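Long-range contact in U6 snRNA-associated Sm-like protein LSm8 (Schizosaccharomyces pombe, PDB 6PPN), which forms part of the nuclear LSM2-LSM8 ring, which binds U6 snRNA ending in a cyclic 2',3' phosphate and takes part in spliceosome assembly: residues R19-S24 and L34-S39. Numbering follows the deposited sequence.
Sequences RVVLGS and LILSDS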
loop_
_atom_site.group_PDB
_atom_site.type_symbol
_atom_site.label_atom_id
_atom_site.label_comp_id
_atom_site.label_asym_id
_atom_site.label_seq_id
_atom_site.Cartn_x
_atom_site.Cartn_y
_atom_site.Cartn_z
ATOM N N ARG H 19 -6.989 13.925 -1.184
ATOM C CA ARG H 19 -7.688 14.826 -2.081
ATOM C C ARG H 19 -9.175 14.505 -2.065
ATOM O O ARG H 19 -9.588 13.407 -1.710
ATOM C CB ARG H 19 -7.150 14.722 -3.517
ATOM C CG ARG H 19 -5.877 15.489 -3.750
ATOM C CD ARG H 19 -4.761 14.664 -4.328
ATOM N NE ARG H 19 -4.735 14.556 -5.786
ATOM C CZ ARG H 19 -3.635 14.730 -6.520
ATOM N NH1 ARG H 19 -3.681 14.599 -7.835
ATOM N NH2 ARG H 19 -2.484 15.056 -5.940
ATOM N N VAL H 20 -9.982 15.499 -2.428
ATOM C CA VAL H 20 -11.436 15.396 -2.409
ATOM C C VAL H 20 -11.896 15.634 -3.838
ATOM O O VAL H 20 -11.669 16.720 -4.378
ATOM C CB VAL H 20 -12.056 16.432 -1.457
ATOM C CG1 VAL H 20 -13.589 16.358 -1.503
ATOM C CG2 VAL H 20 -11.562 16.195 -0.031
ATOM N N VAL H 21 -12.501 14.634 -4.481
ATOM C CA VAL H 21 -12.981 14.869 -5.842
ATOM C C VAL H 21 -14.419 14.402 -5.973
ATOM O O VAL H 21 -14.772 13.305 -5.542
ATOM C CB VAL H 21 -12.086 14.217 -6.932
ATOM C CG1 VAL H 21 -10.599 14.390 -6.606
ATOM C CG2 VAL H 21 -12.406 12.806 -7.155
ATOM N N LEU H 22 -15.249 15.248 -6.558
ATOM C CA LEU H 22 -16.672 14.995 -6.693
ATOM C C LEU H 22 -16.981 14.705 -8.144
ATOM O O LEU H 22 -16.385 15.314 -9.044
ATOM C CB LEU H 22 -17.493 16.203 -6.242
ATOM C CG LEU H 22 -17.542 16.427 -4.730
ATOM C CD1 LEU H 22 -16.316 17.219 -4.268
ATOM C CD2 LEU H 22 -18.854 17.136 -4.356
ATOM N N GLY H 23 -17.931 13.809 -8.383
ATOM C CA GLY H 23 -18.374 13.614 -9.759
ATOM C C GLY H 23 -19.441 12.546 -9.830
ATOM O O GLY H 23 -19.836 11.972 -8.819
ATOM N N SER H 24 -19.933 12.309 -11.049
ATOM C CA SER H 24 -20.947 11.284 -11.257
ATOM C C SER H 24 -20.321 9.903 -11.393
ATOM O O SER H 24 -19.400 9.700 -12.194
ATOM C CB SER H 24 -21.769 11.623 -12.485
ATOM O OG SER H 24 -22.292 12.922 -12.313
ATOM N N LEU H 34 -12.595 3.405 -10.173
ATOM C CA LEU H 34 -13.827 4.169 -10.344
ATOM C C LEU H 34 -13.722 5.007 -11.607
ATOM O O LEU H 34 -12.629 5.429 -11.985
ATOM C CB LEU H 34 -14.099 5.119 -9.174
ATOM C CG LEU H 34 -13.998 4.562 -7.765
ATOM C CD1 LEU H 34 -14.115 5.716 -6.789
ATOM C CD2 LEU H 34 -15.096 3.546 -7.498
ATOM N N ILE H 35 -14.869 5.253 -12.255
ATOM C CA ILE H 35 -14.996 6.282 -13.281
ATOM C C ILE H 35 -15.887 7.381 -12.719
ATOM O O ILE H 35 -17.058 7.134 -12.408
ATOM C CB ILE H 35 -15.621 5.741 -14.577
ATOM C CG1 ILE H 35 -14.840 4.567 -15.150
ATOM C CG2 ILE H 35 -15.716 6.865 -15.617
ATOM C CD1 ILE H 35 -15.639 3.807 -16.230
ATOM N N LEU H 36 -15.381 8.607 -12.693
ATOM C CA LEU H 36 -16.190 9.779 -12.396
ATOM C C LEU H 36 -16.242 10.663 -13.634
ATOM O O LEU H 36 -15.229 10.847 -14.310
ATOM C CB LEU H 36 -15.594 10.583 -11.249
ATOM C CG LEU H 36 -15.300 9.808 -9.981
ATOM C CD1 LEU H 36 -14.870 10.778 -8.899
ATOM C CD2 LEU H 36 -16.506 9.076 -9.591
ATOM N N SER H 37 -17.416 11.196 -13.953
ATOM C CA SER H 37 -17.524 12.162 -15.035
ATOM C C SER H 37 -18.045 13.481 -14.493
ATOM O O SER H 37 -18.602 13.536 -13.394
ATOM C CB SER H 37 -18.427 11.652 -16.151
ATOM O OG SER H 37 -19.748 11.513 -15.686
ATOM N N ASP H 38 -17.844 14.547 -15.265
ATOM C CA ASP H 38 -18.126 15.908 -14.799
ATOM C C ASP H 38 -17.545 16.150 -13.411
ATOM O O ASP H 38 -18.166 16.767 -12.539
ATOM C CB ASP H 38 -19.623 16.195 -14.825
ATOM C CG ASP H 38 -20.141 16.353 -16.216
ATOM O OD1 ASP H 38 -19.715 17.318 -16.891
ATOM O OD2 ASP H 38 -20.925 15.485 -16.661
ATOM N N SER H 39 -16.345 15.653 -13.196
ATOM C CA SER H 39 -15.762 15.699 -11.868
ATOM C C SER H 39 -14.962 16.980 -11.649
ATOM O O SER H 39 -14.578 17.697 -12.581
ATOM C CB SER H 39 -14.844 14.511 -11.647
ATOM O OG SER H 39 -13.767 14.642 -12.538
#
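The flat groups joining R19-S24 to L34-S39 are backbone peptides, and they meet at S24 and S37, where both hydrogen bonds lie in the carbonyl planes, with the two serine side chains together on one face of the sheet. This is the strongly bent antiparallel sheet of the Sm fold, the small curled barrel of Sm and LSm proteins, and it illustrates how a strand can serve partners on both sides of a corner. S24 and S37 form a hydrogen-bonded antiparallel pair. S24 N donates to S37 O at 3.0 Å, nearly straight at 166°, and S37 N returns an equally short bond to S24 O, on a lone pair. S24 O also receives the CA-H of L36, at 3.2 Å from CA.

The chain turns a corner at S37 and D38, and strands 20-24 and 34-36 cross at 82°. D38 has positive backbone angles, and the strand that resumes at S39 runs on beside 20-28, where L22 bonds to F40. The bend crowds G23, which presents only its CA here, 4.0 Å from S39 CA and close to S37 O, so the two backbones come together with no side chain between them.

Inside the bend, V21 and L36 cross at about a right angle, CG2 of V21 touching CD1 of L36 at 3.6 Å. L36 also packs on L25 and L60, which places this apolar contact in the barrel interior. Two of the serine hydroxyls, those of S24 and S39, turn to other strands: S24 OG bonds to NH1 of R10, whose NH2 donates to D38 O, while S39 OG bonds to G56 O. CB of S39 sits 3.1 Å from L22 O, the same carbonyl oxygen that S39 CA approaches to 2.9 Å.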